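Local coordinates for protein putative SnoaL-like polyketide cyclase (Shewanella denitrificans, PDB 3LZA) that is of unproven function but, as a SnoaL-like member of the NTF2 clan, may act as a polyketide cyclase or related lyase, at residues G15-K18 with A19-E22; V37-K41 with T42-K46. All coordinates share one frame; numbering follows the deposited sequence.

Contact 1. Residues G15-K18 with A19-E22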
ATOM      1  N   GLY A  15       2.702  14.137  11.774  1.00 11.93           N
ATOM      2  CA  GLY A  15       3.183  15.535  11.713  1.00 12.00           C
ATOM      3  C   GLY A  15       3.340  15.982  10.277  1.00 11.83           C
ATOM      4  O   GLY A  15       3.011  17.118   9.915  1.00 12.25           O
ATOM      5  N   TYR A  16       3.867  15.067   9.471  1.00  9.82           N
ATOM      6  CA  TYR A  16       4.060  15.272   8.040  1.00  9.85           C
ATOM      7  C   TYR A  16       2.740  15.398   7.327  1.00  9.32           C
ATOM      8  O   TYR A  16       2.510  16.378   6.621  1.00  9.41           O
ATOM      9  CB  TYR A  16       4.895  14.099   7.476  1.00  9.65           C
ATOM     10  CG  TYR A  16       5.090  14.136   5.992  1.00  9.69           C
ATOM     11  CD1 TYR A  16       4.153  13.586   5.157  1.00  9.90           C
ATOM     12  CD2 TYR A  16       6.214  14.736   5.419  1.00 10.78           C
ATOM     13  CE1 TYR A  16       4.311  13.611   3.808  1.00  9.21           C
ATOM     14  CE2 TYR A  16       6.388  14.778   4.050  1.00 10.77           C
ATOM     15  CZ  TYR A  16       5.435  14.236   3.234  1.00 11.20           C
ATOM     16  OH  TYR A  16       5.575  14.236   1.848  1.00 10.58           O
ATOM     17  N   ILE A  17       1.814  14.468   7.595  1.00  9.78           N
ATOM     18  CA  ILE A  17       0.470  14.518   6.994  1.00 10.26           C
ATOM     19  C   ILE A  17      -0.314  15.776   7.466  1.00 10.16           C
ATOM     20  O   ILE A  17      -1.062  16.376   6.730  1.00  9.48           O
ATOM     21  CB  ILE A  17      -0.314  13.212   7.311  1.00 11.09           C
ATOM     22  CG1 ILE A  17       0.319  12.023   6.557  1.00 11.26           C
ATOM     23  CG2 ILE A  17      -1.803  13.355   7.036  1.00 12.27           C
ATOM     24  CD1 ILE A  17       0.258  12.119   5.072  1.00 11.44           C
ATOM     25  N   LYS A  18      -0.162  16.170   8.705  1.00  9.11           N
ATOM     26  CA  LYS A  18      -0.841  17.383   9.158  1.00  8.85           C
ATOM     27  C   LYS A  18      -0.383  18.610   8.339  1.00  9.62           C
ATOM     28  O   LYS A  18      -1.231  19.386   7.810  1.00  9.26           O
ATOM     29  CB  LYS A  18      -0.588  17.573  10.664  1.00  9.32           C
ATOM     30  CG  LYS A  18      -1.282  18.787  11.279  1.00  9.21           C
ATOM     31  CD  LYS A  18      -1.065  18.768  12.818  1.00 12.64           C
ATOM     32  CE  LYS A  18      -1.806  19.910  13.503  1.00 15.46           C
ATOM     33  NZ  LYS A  18      -1.600  21.185  12.843  1.00 18.30           N
ATOM     34  N   ALA A  19       0.937  18.751   8.167  1.00  9.79           N
ATOM     35  CA  ALA A  19       1.510  19.878   7.402  1.00  9.16           C
ATOM     36  C   ALA A  19       1.056  19.811   5.934  1.00  9.85           C
ATOM     37  O   ALA A  19       0.675  20.819   5.346  1.00  8.38           O
ATOM     38  CB  ALA A  19       3.082  19.925   7.544  1.00  8.96           C
ATOM     39  N   LEU A  20       1.076  18.625   5.338  1.00  8.42           N
ATOM     40  CA  LEU A  20       0.671  18.487   3.944  1.00  9.29           C
ATOM     41  C   LEU A  20      -0.777  18.881   3.790  1.00  9.92           C
ATOM     42  O   LEU A  20      -1.141  19.580   2.805  1.00 11.09           O
ATOM     43  CB  LEU A  20       0.854  17.015   3.462  1.00  9.10           C
ATOM     44  CG  LEU A  20       0.338  16.600   2.066  1.00 11.68           C
ATOM     45  CD1 LEU A  20       1.061  17.329   0.996  1.00 12.49           C
ATOM     46  CD2 LEU A  20       0.429  15.020   1.873  1.00 11.69           C
ATOM     47  N   THR A  21      -1.640  18.355   4.660  1.00 10.70           N
ATOM     48  CA  THR A  21      -3.100  18.542   4.418  1.00 10.49           C
ATOM     49  C   THR A  21      -3.565  19.939   4.871  1.00 11.48           C
ATOM     50  O   THR A  21      -4.608  20.415   4.420  1.00 12.39           O
ATOM     51  CB  THR A  21      -4.022  17.468   5.017  1.00  9.96           C
ATOM     52  OG1 THR A  21      -3.818  17.410   6.436  1.00 10.12           O
ATOM     53  CG2 THR A  21      -3.796  16.117   4.379  1.00 10.81           C
ATOM     54  N   GLU A  22      -2.787  20.556   5.767  1.00 11.84           N
ATOM     55  CA  GLU A  22      -3.022  21.962   6.143  1.00 12.15           C
ATOM     56  C   GLU A  22      -2.391  22.974   5.191  1.00 11.33           C
ATOM     57  O   GLU A  22      -2.469  24.190   5.453  1.00 11.26           O
ATOM     58  CB  GLU A  22      -2.530  22.219   7.566  1.00 11.11           C
ATOM     59  CG  GLU A  22      -3.479  21.639   8.582  1.00 14.10           C
ATOM     60  CD  GLU A  22      -3.025  21.830  10.005  1.00 18.34           C
ATOM     61  OE1 GLU A  22      -1.966  22.464  10.253  1.00 21.01           O
ATOM     62  OE2 GLU A  22      -3.745  21.337  10.893  1.00 21.37           O
TER

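Contact 2. Residues V37-K41 with T42-K46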
ATOM      1  N   VAL A  37      11.847  11.922  -2.415  1.00  7.53           N
ATOM      2  CA  VAL A  37      11.025  11.514  -3.550  1.00  7.39           C
ATOM      3  C   VAL A  37       9.584  11.390  -3.134  1.00  8.85           C
ATOM      4  O   VAL A  37       9.285  10.746  -2.133  1.00  9.53           O
ATOM      5  CB  VAL A  37      11.560  10.170  -4.160  1.00  7.28           C
ATOM      6  CG1 VAL A  37      10.682   9.705  -5.309  1.00  6.73           C
ATOM      7  CG2 VAL A  37      13.069  10.333  -4.617  1.00  4.76           C
ATOM      8  N   PHE A  38       8.704  12.058  -3.902  1.00  9.10           N
ATOM      9  CA  PHE A  38       7.233  11.992  -3.793  1.00 10.17           C
ATOM     10  C   PHE A  38       6.761  11.284  -5.041  1.00 10.16           C
ATOM     11  O   PHE A  38       6.731  11.869  -6.103  1.00 12.37           O
ATOM     12  CB  PHE A  38       6.617  13.422  -3.726  1.00 10.57           C
ATOM     13  CG  PHE A  38       5.191  13.464  -3.267  1.00 13.84           C
ATOM     14  CD1 PHE A  38       4.220  12.670  -3.845  1.00 21.21           C
ATOM     15  CD2 PHE A  38       4.806  14.339  -2.233  1.00 18.48           C
ATOM     16  CE1 PHE A  38       2.880  12.720  -3.397  1.00 20.16           C
ATOM     17  CE2 PHE A  38       3.458  14.388  -1.794  1.00 19.65           C
ATOM     18  CZ  PHE A  38       2.523  13.571  -2.373  1.00 20.92           C
ATOM     19  N   TYR A  39       6.402  10.003  -4.876  1.00 10.54           N
ATOM     20  CA  TYR A  39       6.084   9.093  -5.933  1.00  9.64           C
ATOM     21  C   TYR A  39       4.612   8.669  -5.862  1.00 10.78           C
ATOM     22  O   TYR A  39       4.198   8.025  -4.916  1.00 10.38           O
ATOM     23  CB  TYR A  39       6.979   7.851  -5.812  1.00  9.76           C
ATOM     24  CG  TYR A  39       6.861   6.772  -6.875  1.00 10.73           C
ATOM     25  CD1 TYR A  39       6.481   7.048  -8.187  1.00  9.90           C
ATOM     26  CD2 TYR A  39       7.183   5.471  -6.565  1.00  9.81           C
ATOM     27  CE1 TYR A  39       6.433   6.047  -9.139  1.00 11.72           C
ATOM     28  CE2 TYR A  39       7.100   4.456  -7.503  1.00 14.41           C
ATOM     29  CZ  TYR A  39       6.711   4.751  -8.777  1.00 10.87           C
ATOM     30  OH  TYR A  39       6.699   3.756  -9.702  1.00 14.00           O
ATOM     31  N   ASP A  40       3.844   8.987  -6.894  1.00 10.64           N
ATOM     32  CA  ASP A  40       2.521   8.406  -7.009  1.00 11.96           C
ATOM     33  C   ASP A  40       2.647   7.236  -7.981  1.00 12.84           C
ATOM     34  O   ASP A  40       2.701   7.457  -9.214  1.00 13.23           O
ATOM     35  CB  ASP A  40       1.494   9.402  -7.526  1.00 12.29           C
ATOM     36  CG  ASP A  40       0.079   8.832  -7.485  1.00 12.81           C
ATOM     37  OD1 ASP A  40      -0.104   7.679  -7.937  1.00 12.73           O
ATOM     38  OD2 ASP A  40      -0.828   9.518  -6.990  1.00 18.18           O
ATOM     39  N   LYS A  41       2.637   6.005  -7.446  1.00 13.35           N
ATOM     40  CA  LYS A  41       2.874   4.826  -8.269  1.00 14.42           C
ATOM     41  C   LYS A  41       1.732   4.595  -9.194  1.00 14.12           C
ATOM     42  O   LYS A  41       1.939   4.202 -10.338  1.00 13.46           O
ATOM     43  CB  LYS A  41       3.099   3.562  -7.423  1.00 14.93           C
ATOM     44  CG  LYS A  41       3.618   2.366  -8.267  1.00 18.07           C
ATOM     45  CD  LYS A  41       3.898   1.157  -7.385  1.00 20.98           C
ATOM     46  CE  LYS A  41       4.429  -0.121  -8.118  1.00 20.17           C
ATOM     47  NZ  LYS A  41       5.075  -1.075  -7.077  1.00 21.16           N
ATOM     48  N   THR A  42       0.512   4.840  -8.705  1.00 13.47           N
ATOM     49  CA  THR A  42      -0.663   4.693  -9.560  1.00 14.08           C
ATOM     50  C   THR A  42      -0.711   5.655 -10.756  1.00 14.08           C
ATOM     51  O   THR A  42      -1.167   5.263 -11.845  1.00 17.14           O
ATOM     52  CB  THR A  42      -1.984   4.760  -8.708  1.00 13.84           C
ATOM     53  OG1 THR A  42      -1.832   5.640  -7.583  1.00 13.22           O
ATOM     54  CG2 THR A  42      -2.352   3.365  -8.223  1.00 14.58           C
ATOM     55  N   ALA A  43      -0.200   6.882 -10.611  1.00 14.50           N
ATOM     56  CA  ALA A  43      -0.129   7.864 -11.722  1.00 14.76           C
ATOM     57  C   ALA A  43       1.227   7.856 -12.466  1.00 15.13           C
ATOM     58  O   ALA A  43       1.375   8.509 -13.502  1.00 17.09           O
ATOM     59  CB  ALA A  43      -0.397   9.218 -11.189  1.00 14.42           C
ATOM     60  N   ASP A  44       2.205   7.128 -11.944  1.00 15.45           N
ATOM     61  CA  ASP A  44       3.585   7.128 -12.454  1.00 15.97           C
ATOM     62  C   ASP A  44       4.143   8.543 -12.551  1.00 15.24           C
ATOM     63  O   ASP A  44       4.674   8.957 -13.575  1.00 15.04           O
ATOM     64  CB  ASP A  44       3.654   6.438 -13.814  1.00 16.64           C
ATOM     65  CG  ASP A  44       5.060   6.079 -14.217  1.00 19.90           C
ATOM     66  OD1 ASP A  44       5.927   5.867 -13.331  1.00 22.34           O
ATOM     67  OD2 ASP A  44       5.283   6.024 -15.449  1.00 22.50           O
ATOM     68  N   THR A  45       4.009   9.296 -11.477  1.00 13.94           N
ATOM     69  CA  THR A  45       4.615  10.591 -11.407  1.00 12.58           C
ATOM     70  C   THR A  45       5.521  10.676 -10.190  1.00 11.29           C
ATOM     71  O   THR A  45       5.254  10.085  -9.137  1.00 11.47           O
ATOM     72  CB  THR A  45       3.594  11.703 -11.306  1.00 12.83           C
ATOM     73  OG1 THR A  45       2.850  11.537 -10.129  1.00 15.33           O
ATOM     74  CG2 THR A  45       2.612  11.685 -12.513  1.00 11.29           C
ATOM     75  N   LYS A  46       6.582  11.437 -10.352  1.00  9.88           N
ATOM     76  CA  LYS A  46       7.550  11.632  -9.300  1.00 10.12           C
ATOM     77  C   LYS A  46       8.002  13.108  -9.202  1.00 10.22           C
ATOM     78  O   LYS A  46       8.380  13.741 -10.199  1.00 11.14           O
ATOM     79  CB  LYS A  46       8.715  10.715  -9.557  1.00 10.77           C
ATOM     80  CG  LYS A  46       9.585  10.418  -8.418  1.00 12.71           C
ATOM     81  CD  LYS A  46      10.574   9.292  -8.794  1.00 15.97           C
ATOM     82  CE  LYS A  46       9.874   8.114  -9.414  1.00 15.28           C
ATOM     83  NZ  LYS A  46      10.296   6.862  -8.778  1.00 19.35           N
TER
HETATM   84  O   HOH W   1       3.801  12.298  -7.270  1.00 19.99           O
HETATM   85  O   HOH W   2       7.784   4.115 -12.772  1.00 32.97           O

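Contact 1. Residues G15-K18 with A19-E22
Residues G15-K18 and A19-E22 form the last turns of helix 8-21, where the amide N of A19, L20, T21 and E22 bonds in turn to the carbonyl O of G15, Y16, I17 and K18, four residues earlier. E22 is the first residue to leave helical backbone angles. I17 O takes two bonds from T21. T21 N lies 2.9 Å from I17 O, and T21 OG1 approaches I17 O at 3.0 Å from the opposite face of the carbonyl plane. With chi1 at 58°, T21 OG1 stands between the backbone N and the carbonyl carbon, a position from which it can reach back to I17 O. On the outer side K18 reaches along the helix to E22. Its chain is extended as far as CE and bends at chi4 (-47°), which brings K18 NZ 2.9 Å from E22 OE2. E22 OE1 is equally near, so the ammonium sits astride both carboxylate oxygens in a salt bridge, though each hydrogen bond is weak. On the buried side I17 CD1 packs 4.3 Å from L20 CD2. I17 also touches F69, and A19 and L20 rest on L28 of helix 25-29. Y16 OH bonds to Q125 and Y32. This is an amphipathic helix end: apolar side chains bind it to the core, while the ion pair lies on the exposed side, where solvent probably weakens its contribution.

Contact 2. Residues V37-K41 with T42-K46
Y39 and K46 pair across a beta hairpin as antiparallel, non-hydrogen-bonded neighbours, and their side chains share one face of the sheet. K46 NZ sits over the centre of the Y39 ring, 3.8 Å from the centroid and only 8° off the ring normal, in a cation-pi contact. Bends at chi3 and chi4 fold the lysine chain back over the ring, and K46 CE adds a CH-pi contact. T45 O lies in the ring plane at the edge, 3.4 Å from Y39 CD1. Nearer the backbone, V37 CG1 presses on the lysine chain at K46 CG, 3.4 Å away, a tight approach for two carbons.

D40 and T45 form the adjoining hydrogen-bonded pair, with D40 N bonded to T45 O and T45 N to D40 O. D44 and T45 both face D40. This is a G1 beta bulge, and D44 takes left-handed backbone angles (53°/50°) to make it. The D40 side chain holds the turn from within. D40 OD1 accepts T42 OG1 at 2.7 Å, on its syn side and close to the carboxylate plane. A43 N also reaches D40 OD1, at 2.8 Å, but from well above that plane. D40 OD2 bonds to Y131, and T42 OG1 to M129 N, so the turn is tied to strand 122-129 and helix 131-139. K41 and T42 also pack on L80 and T77 of the second subunit.

Solvent reaches the looser parts of the contact on both faces. Near the exposed D44, a water donates to D44 OD1 at 2.6 Å and also bonds to Y39 OH at 3.3 Å. On the face of D40 and T45, another water bridges F38 O and T45 OG1.

In the fold
Contact 1 comes first along the chain, at the end of helix 8-21; contact 2 follows as the hairpin of strands 37-40 and 45-48. Their centres are about 18 Å apart, on opposite sides of the chain's centre. Y16 and F38 nevertheless meet in packing between the two. Strand 122-129 also joins them: Q125 bonds to Y16 OH and pairs with strand 37-40. Within this chain, strand 45-48 of the hairpin is one outermost strand of the mixed sheet, and the helix end packs on strand 66-77, the other. This is consistent with the NTF2-like fold, in which helices close over a curved sheet. Contact 2 alone of the two reaches the second subunit.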